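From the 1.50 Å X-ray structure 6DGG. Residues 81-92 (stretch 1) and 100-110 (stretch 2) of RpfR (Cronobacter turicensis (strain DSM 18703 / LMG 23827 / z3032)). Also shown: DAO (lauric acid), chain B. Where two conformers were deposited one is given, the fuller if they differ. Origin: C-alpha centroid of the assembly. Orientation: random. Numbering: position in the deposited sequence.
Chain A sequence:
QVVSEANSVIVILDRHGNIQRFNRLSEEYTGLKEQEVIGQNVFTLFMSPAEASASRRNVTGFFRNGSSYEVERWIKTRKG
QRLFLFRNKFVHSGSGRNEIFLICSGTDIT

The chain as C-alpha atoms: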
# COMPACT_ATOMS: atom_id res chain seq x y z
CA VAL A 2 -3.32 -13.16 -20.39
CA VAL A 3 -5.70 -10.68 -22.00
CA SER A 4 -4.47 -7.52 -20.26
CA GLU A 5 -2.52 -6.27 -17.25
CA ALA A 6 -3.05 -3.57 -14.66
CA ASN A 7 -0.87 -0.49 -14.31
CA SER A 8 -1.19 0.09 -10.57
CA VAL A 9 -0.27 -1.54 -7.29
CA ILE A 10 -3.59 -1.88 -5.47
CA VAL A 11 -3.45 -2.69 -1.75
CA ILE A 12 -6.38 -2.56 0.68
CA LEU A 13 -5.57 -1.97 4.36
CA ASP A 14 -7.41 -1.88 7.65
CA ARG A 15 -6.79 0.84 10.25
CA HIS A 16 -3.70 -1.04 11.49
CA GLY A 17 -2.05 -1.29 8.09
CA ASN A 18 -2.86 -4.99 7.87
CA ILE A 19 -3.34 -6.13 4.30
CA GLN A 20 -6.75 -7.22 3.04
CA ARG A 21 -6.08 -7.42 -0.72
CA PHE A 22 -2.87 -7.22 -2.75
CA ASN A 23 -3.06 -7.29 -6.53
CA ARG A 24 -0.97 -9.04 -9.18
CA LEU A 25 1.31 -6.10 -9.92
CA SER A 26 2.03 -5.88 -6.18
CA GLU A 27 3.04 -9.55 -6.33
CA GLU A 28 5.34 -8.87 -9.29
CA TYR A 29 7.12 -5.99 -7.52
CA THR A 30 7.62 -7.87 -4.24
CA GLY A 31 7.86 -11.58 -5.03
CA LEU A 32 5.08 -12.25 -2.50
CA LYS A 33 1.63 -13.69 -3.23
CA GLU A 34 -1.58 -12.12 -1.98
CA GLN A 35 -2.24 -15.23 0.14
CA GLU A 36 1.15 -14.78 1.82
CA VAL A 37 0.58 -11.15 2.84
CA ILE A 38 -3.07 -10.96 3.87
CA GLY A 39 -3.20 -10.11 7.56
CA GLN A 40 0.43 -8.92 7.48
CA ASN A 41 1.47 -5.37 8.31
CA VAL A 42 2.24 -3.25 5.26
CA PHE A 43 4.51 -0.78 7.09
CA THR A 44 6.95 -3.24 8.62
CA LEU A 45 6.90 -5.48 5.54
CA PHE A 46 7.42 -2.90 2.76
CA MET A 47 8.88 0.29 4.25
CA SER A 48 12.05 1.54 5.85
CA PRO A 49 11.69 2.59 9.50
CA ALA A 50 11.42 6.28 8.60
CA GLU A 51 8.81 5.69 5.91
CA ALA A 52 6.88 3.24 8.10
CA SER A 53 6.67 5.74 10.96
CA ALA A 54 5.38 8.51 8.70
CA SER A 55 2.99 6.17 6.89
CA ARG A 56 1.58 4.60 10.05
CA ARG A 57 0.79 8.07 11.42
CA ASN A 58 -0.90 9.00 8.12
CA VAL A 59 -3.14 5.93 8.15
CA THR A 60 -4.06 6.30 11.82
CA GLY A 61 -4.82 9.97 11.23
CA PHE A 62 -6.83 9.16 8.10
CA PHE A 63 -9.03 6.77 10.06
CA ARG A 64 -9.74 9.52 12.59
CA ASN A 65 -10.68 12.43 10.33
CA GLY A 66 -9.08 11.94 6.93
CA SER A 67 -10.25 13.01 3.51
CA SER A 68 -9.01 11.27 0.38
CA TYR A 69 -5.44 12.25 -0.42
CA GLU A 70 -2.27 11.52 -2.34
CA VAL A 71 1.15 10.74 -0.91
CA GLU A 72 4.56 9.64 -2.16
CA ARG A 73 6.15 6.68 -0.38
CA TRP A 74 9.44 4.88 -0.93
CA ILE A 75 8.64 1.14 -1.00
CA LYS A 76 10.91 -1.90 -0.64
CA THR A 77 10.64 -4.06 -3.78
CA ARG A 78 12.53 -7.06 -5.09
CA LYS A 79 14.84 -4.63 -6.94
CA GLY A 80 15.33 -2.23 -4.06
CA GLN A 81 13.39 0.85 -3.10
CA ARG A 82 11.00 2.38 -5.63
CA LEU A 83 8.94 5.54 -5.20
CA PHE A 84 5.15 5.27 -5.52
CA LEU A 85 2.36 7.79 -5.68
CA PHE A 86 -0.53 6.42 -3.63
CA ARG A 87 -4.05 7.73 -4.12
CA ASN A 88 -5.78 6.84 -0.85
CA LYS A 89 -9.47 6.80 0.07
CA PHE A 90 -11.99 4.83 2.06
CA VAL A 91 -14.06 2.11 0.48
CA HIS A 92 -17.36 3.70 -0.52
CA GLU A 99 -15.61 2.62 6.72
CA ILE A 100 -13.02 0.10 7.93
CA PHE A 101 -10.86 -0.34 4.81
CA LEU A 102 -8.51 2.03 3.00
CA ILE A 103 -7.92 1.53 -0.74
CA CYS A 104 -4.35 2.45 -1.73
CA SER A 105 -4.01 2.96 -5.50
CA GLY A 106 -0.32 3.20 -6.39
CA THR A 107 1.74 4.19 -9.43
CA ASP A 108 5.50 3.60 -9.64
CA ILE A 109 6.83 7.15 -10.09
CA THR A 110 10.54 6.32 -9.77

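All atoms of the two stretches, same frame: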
# COMPACT_ATOMS: atom_id res chain seq x y z
N GLN A 81 14.45 -0.12 -3.36
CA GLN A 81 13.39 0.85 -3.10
C GLN A 81 12.94 1.54 -4.39
O GLN A 81 13.76 1.94 -5.23
CB GLN A 81 13.86 1.89 -2.07
CG GLN A 81 14.05 1.30 -0.67
CD GLN A 81 14.24 2.36 0.40
OE1 GLN A 81 13.28 2.83 1.00
NE2 GLN A 81 15.50 2.74 0.63
N ARG A 82 11.63 1.67 -4.53
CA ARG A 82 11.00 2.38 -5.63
C ARG A 82 9.99 3.36 -5.04
O ARG A 82 9.38 3.10 -4.01
CB ARG A 82 10.27 1.40 -6.55
CG ARG A 82 11.19 0.36 -7.18
CD ARG A 82 12.01 0.93 -8.31
NE ARG A 82 11.19 1.13 -9.49
CZ ARG A 82 11.68 1.46 -10.69
NH1 ARG A 82 12.98 1.63 -10.86
NH2 ARG A 82 10.85 1.63 -11.71
N LEU A 83 9.83 4.51 -5.70
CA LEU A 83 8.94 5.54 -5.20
C LEU A 83 7.57 5.38 -5.85
O LEU A 83 7.47 5.26 -7.07
CB LEU A 83 9.52 6.93 -5.50
CG LEU A 83 8.76 8.11 -4.90
CD1 LEU A 83 8.79 8.09 -3.38
CD2 LEU A 83 9.33 9.43 -5.41
N PHE A 84 6.52 5.40 -5.04
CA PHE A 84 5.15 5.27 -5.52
C PHE A 84 4.33 6.47 -5.11
O PHE A 84 4.47 6.98 -4.00
CB PHE A 84 4.49 4.02 -4.93
CG PHE A 84 4.96 2.75 -5.54
CD1 PHE A 84 6.12 2.15 -5.09
CD2 PHE A 84 4.25 2.15 -6.57
CE1 PHE A 84 6.56 0.97 -5.65
CE2 PHE A 84 4.70 0.97 -7.14
CZ PHE A 84 5.85 0.39 -6.69
N LEU A 85 3.45 6.89 -6.01
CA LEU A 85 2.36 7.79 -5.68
C LEU A 85 1.18 6.92 -5.29
O LEU A 85 0.74 6.10 -6.09
CB LEU A 85 1.94 8.63 -6.89
CG LEU A 85 0.69 9.51 -6.68
CD1 LEU A 85 1.07 10.76 -5.94
CD2 LEU A 85 -0.04 9.86 -7.98
N PHE A 86 0.66 7.12 -4.09
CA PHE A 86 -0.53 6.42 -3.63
C PHE A 86 -1.69 7.39 -3.55
O PHE A 86 -1.58 8.47 -2.96
CB PHE A 86 -0.28 5.74 -2.29
CG PHE A 86 0.50 4.47 -2.40
CD1 PHE A 86 -0.11 3.32 -2.89
CD2 PHE A 86 1.83 4.41 -2.04
CE1 PHE A 86 0.61 2.14 -3.01
CE2 PHE A 86 2.54 3.23 -2.17
CZ PHE A 86 1.93 2.11 -2.65
N ARG A 87 -2.79 7.02 -4.21
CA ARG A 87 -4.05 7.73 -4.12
C ARG A 87 -4.90 6.94 -3.13
O ARG A 87 -5.24 5.78 -3.40
CB ARG A 87 -4.73 7.78 -5.48
CG ARG A 87 -3.84 8.25 -6.64
CD ARG A 87 -4.42 7.81 -7.98
NE ARG A 87 -3.53 8.05 -9.13
CZ ARG A 87 -2.49 7.30 -9.45
NH1 ARG A 87 -2.13 6.25 -8.69
NH2 ARG A 87 -1.77 7.59 -10.52
N ASN A 88 -5.23 7.55 -1.99
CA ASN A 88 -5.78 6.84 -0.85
C ASN A 88 -7.18 7.36 -0.50
O ASN A 88 -7.40 8.57 -0.42
CB ASN A 88 -4.85 7.00 0.35
CG ASN A 88 -3.60 6.15 0.23
OD1 ASN A 88 -3.42 5.41 -0.74
ND2 ASN A 88 -2.72 6.26 1.21
N LYS A 89 -8.11 6.43 -0.28
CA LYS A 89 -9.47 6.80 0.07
C LYS A 89 -10.12 5.61 0.75
O LYS A 89 -9.67 4.47 0.61
CB LYS A 89 -10.28 7.20 -1.17
CG LYS A 89 -10.52 6.04 -2.14
CD LYS A 89 -11.28 6.48 -3.37
CE LYS A 89 -11.43 5.33 -4.35
NZ LYS A 89 -10.13 4.90 -4.93
N PHE A 90 -11.19 5.89 1.48
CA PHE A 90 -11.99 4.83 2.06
C PHE A 90 -12.76 4.08 0.98
O PHE A 90 -13.12 4.65 -0.06
CB PHE A 90 -13.02 5.40 3.02
CG PHE A 90 -12.47 5.81 4.36
CD1 PHE A 90 -11.90 4.87 5.21
CD2 PHE A 90 -12.54 7.12 4.77
CE1 PHE A 90 -11.41 5.26 6.44
CE2 PHE A 90 -12.05 7.51 6.00
CZ PHE A 90 -11.49 6.57 6.83
N VAL A 91 -13.03 2.80 1.24
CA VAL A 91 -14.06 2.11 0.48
C VAL A 91 -15.35 2.89 0.60
O VAL A 91 -15.71 3.37 1.68
CB VAL A 91 -14.23 0.68 1.01
CG1 VAL A 91 -15.41 -0.01 0.33
CG2 VAL A 91 -12.97 -0.13 0.80
N HIS A 92 -16.07 3.01 -0.52
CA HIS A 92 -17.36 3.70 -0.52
C HIS A 92 -18.33 3.05 0.47
O HIS A 92 -18.79 1.93 0.26
CB HIS A 92 -17.96 3.68 -1.93
CG HIS A 92 -19.30 4.34 -2.03
ND1 HIS A 92 -20.45 3.78 -1.51
CD2 HIS A 92 -19.67 5.51 -2.59
CE1 HIS A 92 -21.47 4.58 -1.75
NE2 HIS A 92 -21.03 5.64 -2.41
N ILE A 100 -14.11 0.78 7.22
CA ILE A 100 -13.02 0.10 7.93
C ILE A 100 -11.84 -0.23 7.03
O ILE A 100 -10.80 -0.66 7.55
CB ILE A 100 -13.51 -1.15 8.68
CG1 ILE A 100 -14.29 -2.07 7.73
CG2 ILE A 100 -14.34 -0.74 9.88
CD1 ILE A 100 -14.79 -3.36 8.39
N PHE A 101 -11.95 -0.02 5.72
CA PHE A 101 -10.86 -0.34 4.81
C PHE A 101 -10.45 0.88 4.00
O PHE A 101 -11.29 1.69 3.59
CB PHE A 101 -11.25 -1.49 3.87
CG PHE A 101 -11.53 -2.76 4.59
CD1 PHE A 101 -10.56 -3.36 5.36
CD2 PHE A 101 -12.78 -3.35 4.52
CE1 PHE A 101 -10.81 -4.53 6.03
CE2 PHE A 101 -13.04 -4.52 5.20
CZ PHE A 101 -12.05 -5.11 5.96
N LEU A 102 -9.15 0.97 3.76
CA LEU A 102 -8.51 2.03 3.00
C LEU A 102 -8.00 1.40 1.70
O LEU A 102 -7.28 0.39 1.75
CB LEU A 102 -7.35 2.60 3.82
CG LEU A 102 -6.28 3.42 3.12
CD1 LEU A 102 -6.90 4.64 2.50
CD2 LEU A 102 -5.17 3.80 4.09
N ILE A 103 -8.40 1.97 0.56
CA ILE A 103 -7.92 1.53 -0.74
C ILE A 103 -6.71 2.39 -1.09
O ILE A 103 -6.82 3.62 -1.17
CB ILE A 103 -8.99 1.68 -1.82
CG1 ILE A 103 -10.24 0.87 -1.50
CG2 ILE A 103 -8.45 1.24 -3.19
CD1 ILE A 103 -11.43 1.30 -2.34
N CYS A 104 -5.57 1.76 -1.32
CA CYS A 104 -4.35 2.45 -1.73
C CYS A 104 -4.07 2.12 -3.19
O CYS A 104 -3.80 0.96 -3.53
CB CYS A 104 -3.17 2.05 -0.86
SG CYS A 104 -3.49 2.32 0.90
N SER A 105 -4.13 3.13 -4.05
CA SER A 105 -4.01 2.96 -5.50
C SER A 105 -2.69 3.59 -5.94
O SER A 105 -2.59 4.82 -6.05
CB SER A 105 -5.22 3.60 -6.18
OG SER A 105 -5.11 3.59 -7.59
N GLY A 106 -1.69 2.75 -6.21
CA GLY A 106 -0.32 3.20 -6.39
C GLY A 106 0.19 3.14 -7.82
O GLY A 106 -0.11 2.20 -8.57
N THR A 107 0.99 4.14 -8.18
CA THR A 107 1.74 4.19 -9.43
C THR A 107 3.22 4.30 -9.10
O THR A 107 3.62 5.09 -8.23
CB THR A 107 1.32 5.41 -10.27
OG1 THR A 107 -0.08 5.33 -10.55
CG2 THR A 107 2.09 5.48 -11.59
N ASP A 108 4.04 3.49 -9.77
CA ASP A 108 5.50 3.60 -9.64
C ASP A 108 5.96 4.87 -10.34
O ASP A 108 5.89 4.97 -11.57
CB ASP A 108 6.15 2.35 -10.23
CG ASP A 108 7.67 2.33 -10.09
OD1 ASP A 108 8.27 3.36 -9.74
OD2 ASP A 108 8.26 1.26 -10.38
N ILE A 109 6.41 5.86 -9.56
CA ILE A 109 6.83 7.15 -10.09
C ILE A 109 8.35 7.33 -10.02
O ILE A 109 8.85 8.45 -10.13
CB ILE A 109 6.07 8.32 -9.42
CG1 ILE A 109 6.43 8.42 -7.93
CG2 ILE A 109 4.57 8.13 -9.61
CD1 ILE A 109 6.01 9.72 -7.28
N THR A 110 9.09 6.24 -9.85
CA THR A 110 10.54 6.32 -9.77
C THR A 110 11.10 6.88 -11.06
O THR A 110 12.01 7.72 -11.04
CB THR A 110 11.20 4.94 -9.56
OG1 THR A 110 10.52 4.23 -8.52
CG2 THR A 110 12.67 5.10 -9.18
OXT THR A 110 10.66 6.47 -12.15
O1 DAO B . 1.72 6.70 3.76
O2 DAO B . -0.16 7.78 3.67
C1 DAO B . 0.48 6.69 3.59
C2 DAO B . -0.22 5.35 3.32
C3 DAO B . 0.53 4.53 2.24
C4 DAO B . 0.10 3.04 2.18
C5 DAO B . 0.80 2.35 0.99
C6 DAO B . 0.59 0.82 0.85
C7 DAO B . 1.93 0.18 0.40
C8 DAO B . 1.82 -1.07 -0.48
C9 DAO B . 3.22 -1.43 -0.99
C10 DAO B . 3.35 -2.85 -1.56
C11 DAO B . 3.04 -2.93 -3.05
C12 DAO B . 4.24 -2.51 -3.90
O HOH W 1 -7.63 4.58 -3.67

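The two stretches are neighbouring antiparallel strands, and their backbones do most of the work of joining them. At the hydrogen-bonded pairs each residue both gives and receives. Leu85 N donates to Thr107 O and Thr107 N to Leu85 O, both at 2.9 Å; Arg87 N to Ser105 O and Ser105 N to Arg87 O repeat this, again at 2.9 Å. Lys89 N reaches Ile103 O at 3.2 Å, while Ile103 N returns to Lys89 O at 2.8 Å. The ladder continues past these pairs, with Ile109 N to Leu83 O at 2.8 Å and Val91 N to Phe101 O at 3.1 Å.

Where the strand bonding ends, side chains take over. Leu83 N finds no backbone carbonyl opposite but donates to Thr110 OG1 at 2.9 Å. That hydroxyl in turn donates to Asp108 OD1 at 2.7 Å, and Thr110 N donates to the same Asp108 OD1 at 3.0 Å, so one carboxylate oxygen fixes the turn of the chain terminus. The other, Asp108 OD2, receives Arg82 NH2 at 2.9 Å and Arg82 NE at 3.1 Å in a salt bridge. A short, charged, two-oxygen side chain suits a place with donors from both stretches.

Arg87 lies on the face shared with Leu85, Lys89, Ile103, Ser105 and Thr107. Its extended chain carries the guanidinium across the neighbouring strand, where Arg87 NH1 donates to Ser105 O at 3.0 Å and to Thr107 OG1 at 2.9 Å, and Arg87 NH2 to Thr107 OG1 at 2.8 Å. Ser105 O thus serves both the backbone and the side chain of Arg87. Nearby, a water donates to Arg87 O at 2.7 Å and Ile103 O at 2.8 Å, and accepts from Lys89 NZ at 2.8 Å, bridging two carbonyl oxygens, Arg87 O and Ile103 O, that lie 3.5 Å apart and, both being acceptors, cannot bond each other.

Apolar contacts fill the gaps: Leu83 CD2 meets Ile109 CD1 at 3.8 Å, and Val91 CG2 lies 3.7 Å from Ile103 CG1. Together the stretches bury 1132 Å².

The other face carries Phe84, Phe86, Asn88, Leu102 and Cys104, all buried. Lauric acid lies over one face of the Phe86 ring, with DAO C7 3.6 Å from Phe86 CZ, and Cys104 SG is 3.9 Å from DAO C4. Gly106 leaves room for that ring: Phe86 CD1 approaches Gly106 CA to 3.5 Å, and a CB there would fall 2.5 Å from Phe86 CE1, a clash.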